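Local coordinates for protein glycosyltransferase (Streptomyces halstedii, PDB 3WAD) that is a glycosyltransferase of the GT-B fold, built from two Rossmann-like domains and related to the erythromycin biosynthesis protein CIII family, at residues I380-P383 and S384-A387; L409-V412 and A413-R417. All blocks are in the same frame, centred on the assembly; numbering follows the deposited sequence.

From the N terminus, the chain first builds the domain around the seven-stranded parallel sheet, then the domain around the six-stranded one. Contact 1 comes near the end of the second domain, at the turn from helix 369-381 into helix 384-397. Contact 2 lies in the next helix, 402-415, where the chain has gone back to the first domain and packs on strand 126-130. Each contact closes only a local turn. They follow in series, without nesting or crossing, with centres about 44 Å apart and nearest atoms about 30 Å apart. This return of the C-terminal helix to the N-terminal domain is a feature of the GT-B fold.

Contact 1: I380-P383 and S384-A387; sequences IAEP and SFKA
The carbonyl oxygen of Glu382 meets the start of helix 384-397 in two ways. A water donates to Glu382 O at 2.9 Å and accepts from Lys386 N at 3.0 Å, so it bridges the turn. Phe385 N gives Glu382 O a second, weak hydrogen bond of 3.4 Å. The same oxygen lies at the edge of the Phe385 ring, near its plane, 3.4 Å from CD2. The next carbonyl makes a straighter bond: Ala387 N donates to Pro383 O at 3.1 Å, with an N-H...O angle of 158°.

This is a tight turn between two consecutive helices in the C-terminal Rossmann-like domain. Helix 369-381 ends, Glu382 leaves helical backbone angles, and Pro383 leads into the new helix. Having no N-H, Pro383 cannot donate back to the helix that has just ended. Its O serves the first turn of the next one.

The side chains of Glu382 and Phe385 run side by side and point the same way. In both, CG stands anti to the carbonyl carbon, with chi1 near -60°. Glu382 OE2 comes 3.6 Å from Phe385 CE2, and the carboxylate and ring planes are 51° apart. Glu382 OE1 forms a salt bridge with Arg378, one helical turn back. Ser384 OG lies 3.8 Å above one face of the Phe385 ring, offset toward its rim. Phe385 is buried, and it also packs on Arg378 and Leu379 of helix 369-381. Lys386 bends at chi2 and leads away from the turn, and its NZ is hydrogen-bonded to Gly333 O.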
loop_
_atom_site.group_PDB
_atom_site.type_symbol
_atom_site.label_atom_id
_atom_site.label_comp_id
_atom_site.label_asym_id
_atom_site.label_seq_id
_atom_site.Cartn_x
_atom_site.Cartn_y
_atom_site.Cartn_z
ATOM N N ILE B 380 22.793 5.314 -26.202
ATOM C CA ILE B 380 23.069 6.716 -25.875
ATOM C C ILE B 380 23.045 7.569 -27.153
ATOM O O ILE B 380 22.474 8.671 -27.149
ATOM C CB ILE B 380 24.489 6.877 -25.136
ATOM C CG1 ILE B 380 24.401 6.795 -23.621
ATOM C CG2 ILE B 380 25.081 8.245 -25.343
ATOM C CD1 ILE B 380 23.175 6.091 -23.114
ATOM N N ALA B 381 23.633 7.057 -28.244
ATOM C CA ALA B 381 23.915 7.886 -29.448
ATOM C C ALA B 381 22.819 7.870 -30.498
ATOM O O ALA B 381 22.529 8.898 -31.091
ATOM C CB ALA B 381 25.229 7.490 -30.094
ATOM N N GLU B 382 22.231 6.715 -30.763
ATOM C CA GLU B 382 21.248 6.659 -31.833
ATOM C C GLU B 382 19.823 6.786 -31.325
ATOM O O GLU B 382 19.324 5.877 -30.677
ATOM C CB GLU B 382 21.387 5.349 -32.557
ATOM C CG GLU B 382 22.758 5.168 -33.143
ATOM C CD GLU B 382 23.031 3.735 -33.431
ATOM O OE1 GLU B 382 24.160 3.312 -33.212
ATOM O OE2 GLU B 382 22.113 3.000 -33.835
ATOM N N PRO B 383 19.147 7.899 -31.670
ATOM C CA PRO B 383 17.832 8.176 -31.083
ATOM C C PRO B 383 16.720 7.249 -31.556
ATOM O O PRO B 383 15.616 7.386 -31.096
ATOM C CB PRO B 383 17.546 9.643 -31.484
ATOM C CG PRO B 383 18.531 9.975 -32.609
ATOM C CD PRO B 383 19.561 8.872 -32.704
ATOM N N SER B 384 17.014 6.274 -32.412
ATOM C CA SER B 384 16.025 5.313 -32.781
ATOM C C SER B 384 15.551 4.443 -31.555
ATOM O O SER B 384 14.350 4.176 -31.390
ATOM C CB SER B 384 16.571 4.451 -33.890
ATOM O OG SER B 384 17.464 3.493 -33.374
ATOM N N PHE B 385 16.500 4.012 -30.722
ATOM C CA PHE B 385 16.223 3.272 -29.480
ATOM C C PHE B 385 15.299 3.999 -28.531
ATOM O O PHE B 385 14.314 3.430 -28.082
ATOM C CB PHE B 385 17.534 2.866 -28.781
ATOM C CG PHE B 385 18.388 1.968 -29.620
ATOM C CD1 PHE B 385 18.075 0.627 -29.748
ATOM C CD2 PHE B 385 19.471 2.488 -30.335
ATOM C CE1 PHE B 385 18.824 -0.164 -30.489
ATOM C CE2 PHE B 385 20.212 1.693 -31.105
ATOM C CZ PHE B 385 19.921 0.362 -31.183
ATOM N N LYS B 386 15.583 5.267 -28.274
ATOM C CA LYS B 386 14.657 6.073 -27.512
ATOM C C LYS B 386 13.257 6.097 -28.146
ATOM O O LYS B 386 12.249 5.964 -27.424
ATOM C CB LYS B 386 15.205 7.499 -27.272
ATOM C CG LYS B 386 14.279 8.431 -26.469
ATOM C CD LYS B 386 13.897 7.791 -25.034
ATOM C CE LYS B 386 13.148 8.781 -24.077
ATOM N NZ LYS B 386 13.000 8.182 -22.689
ATOM N N ALA B 387 13.152 6.304 -29.465
ATOM C CA ALA B 387 11.823 6.397 -30.124
ATOM C C ALA B 387 11.027 5.084 -29.947
ATOM O O ALA B 387 9.856 5.075 -29.577
ATOM C CB ALA B 387 11.974 6.741 -31.644
HETATM O O HOH W 1 18.299 6.455 -28.009
#

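Contact 2: L409-V412 and A413-R417; sequences LVRV and AERGR
Arg411 and Arg415 sit one turn apart on helix 402-415, with their side chains side by side and pointing the same way. Arg415 N donates to Arg411 O at 2.9 Å, with an N-H...O angle of 157°. The Arg415 guanidinium folds back over the same carbonyl, and Arg411 O lies over the centre of one of its faces, about 3.7 Å above the plane. This placement is approximate, because the model is too tight between Arg415 NH1 and Arg411 CB.

On another side of the helix, Val410 and Glu414 also run alongside each other. Val410 CG1 is anti to the backbone N (chi1 163°), and it meets Glu414 OE2 at 3.5 Å. Three more backbone bonds of the same i to i+4 kind hold this last part of the helix. The final one runs from Gly416 N to Val412 O at 2.9 Å. Gly416 then leaves helical angles.

Farther out, Leu409, Val412 and Ala413 all rest on Leu126 of strand 126-130. Val410 packs on Met1 and His29. The C-terminal helix is thus laid against the N-terminal Rossmann-like domain, as in other GT-B proteins.

Glu408 OE1 forms a salt bridge with Arg411 NH1. Its pair with Arg415 NH1 is long, weak and uncertain, since that atom is poorly placed. The negative charge of Glu408 probably helps to hold the Arg411 guanidinium, and perhaps that of Arg415, on this side of the helix.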
loop_
_atom_site.group_PDB
_atom_site.type_symbol
_atom_site.label_atom_id
_atom_site.label_comp_id
_atom_site.label_asym_id
_atom_site.label_seq_id
_atom_site.Cartn_x
_atom_site.Cartn_y
_atom_site.Cartn_z
ATOM N N LEU B 409 -12.260 -7.725 -12.357
ATOM C CA LEU B 409 -12.168 -8.755 -11.366
ATOM C C LEU B 409 -13.532 -8.890 -10.636
ATOM O O LEU B 409 -13.880 -9.953 -10.155
ATOM C CB LEU B 409 -11.035 -8.411 -10.345
ATOM C CG LEU B 409 -9.605 -8.585 -10.930
ATOM C CD1 LEU B 409 -8.550 -8.138 -9.929
ATOM C CD2 LEU B 409 -9.353 -9.994 -11.382
ATOM N N VAL B 410 -14.217 -7.763 -10.472
ATOM C CA VAL B 410 -15.568 -7.770 -9.865
ATOM C C VAL B 410 -16.485 -8.513 -10.841
ATOM O O VAL B 410 -17.307 -9.282 -10.378
ATOM C CB VAL B 410 -16.061 -6.334 -9.546
ATOM C CG1 VAL B 410 -17.597 -6.250 -9.298
ATOM C CG2 VAL B 410 -15.313 -5.758 -8.310
ATOM N N ARG B 411 -16.326 -8.319 -12.166
ATOM C CA ARG B 411 -17.177 -9.086 -13.129
ATOM C C ARG B 411 -16.855 -10.550 -13.066
ATOM O O ARG B 411 -17.731 -11.354 -13.266
ATOM C CB ARG B 411 -17.092 -8.545 -14.554
ATOM C CG ARG B 411 -17.784 -7.134 -14.668
ATOM C CD ARG B 411 -17.835 -6.573 -16.069
ATOM N NE ARG B 411 -17.365 -5.173 -16.093
ATOM C CZ ARG B 411 -16.136 -4.781 -16.458
ATOM N NH1 ARG B 411 -15.225 -5.675 -16.840
ATOM N NH2 ARG B 411 -15.806 -3.490 -16.448
ATOM N N VAL B 412 -15.597 -10.926 -12.775
ATOM C CA VAL B 412 -15.268 -12.364 -12.587
ATOM C C VAL B 412 -15.966 -12.893 -11.375
ATOM O O VAL B 412 -16.506 -13.999 -11.424
ATOM C CB VAL B 412 -13.715 -12.731 -12.370
ATOM C CG1 VAL B 412 -13.538 -14.168 -11.754
ATOM C CG2 VAL B 412 -13.016 -12.707 -13.649
ATOM N N ALA B 413 -15.921 -12.166 -10.255
ATOM C CA ALA B 413 -16.518 -12.776 -9.063
ATOM C C ALA B 413 -18.045 -12.791 -9.220
ATOM O O ALA B 413 -18.686 -13.710 -8.720
ATOM C CB ALA B 413 -16.131 -12.103 -7.805
ATOM N N GLU B 414 -18.596 -11.800 -9.925
ATOM C CA GLU B 414 -20.083 -11.747 -10.048
ATOM C C GLU B 414 -20.616 -12.792 -11.029
ATOM O O GLU B 414 -21.610 -13.395 -10.746
ATOM C CB GLU B 414 -20.566 -10.344 -10.427
ATOM C CG GLU B 414 -20.637 -9.460 -9.183
ATOM C CD GLU B 414 -20.795 -7.951 -9.476
ATOM O OE1 GLU B 414 -20.854 -7.527 -10.673
ATOM O OE2 GLU B 414 -20.845 -7.175 -8.474
ATOM N N ARG B 415 -19.927 -12.920 -12.173
ATOM C CA ARG B 415 -20.205 -13.875 -13.276
ATOM C C ARG B 415 -19.977 -15.255 -12.735
ATOM O O ARG B 415 -20.760 -16.163 -13.021
ATOM C CB ARG B 415 -19.295 -13.617 -14.519
ATOM C CG ARG B 415 -19.975 -12.901 -15.770
ATOM C CD ARG B 415 -18.979 -12.821 -16.975
ATOM N NE ARG B 415 -18.391 -11.470 -17.107
ATOM C CZ ARG B 415 -17.092 -11.140 -16.962
ATOM N NH1 ARG B 415 -16.721 -9.871 -17.087
ATOM N NH2 ARG B 415 -16.157 -12.049 -16.701
ATOM N N GLY B 416 -18.955 -15.393 -11.893
ATOM C CA GLY B 416 -18.717 -16.612 -11.091
ATOM C C GLY B 416 -19.696 -16.900 -9.975
ATOM O O GLY B 416 -19.398 -17.728 -9.081
ATOM N N ARG B 417 -20.872 -16.246 -9.997
ATOM C CA ARG B 417 -21.906 -16.528 -8.950
ATOM C C ARG B 417 -23.378 -16.667 -9.478
ATOM O O ARG B 417 -23.733 -16.150 -10.549
ATOM C CB ARG B 417 -21.837 -15.521 -7.800
ATOM C CG ARG B 417 -23.062 -14.608 -7.727
ATOM C CD ARG B 417 -22.650 -13.128 -7.760
ATOM N NE ARG B 417 -21.985 -12.754 -6.530
ATOM C CZ ARG B 417 -22.382 -11.791 -5.716
ATOM N NH1 ARG B 417 -23.434 -11.044 -6.066
ATOM N NH2 ARG B 417 -21.709 -11.559 -4.570
#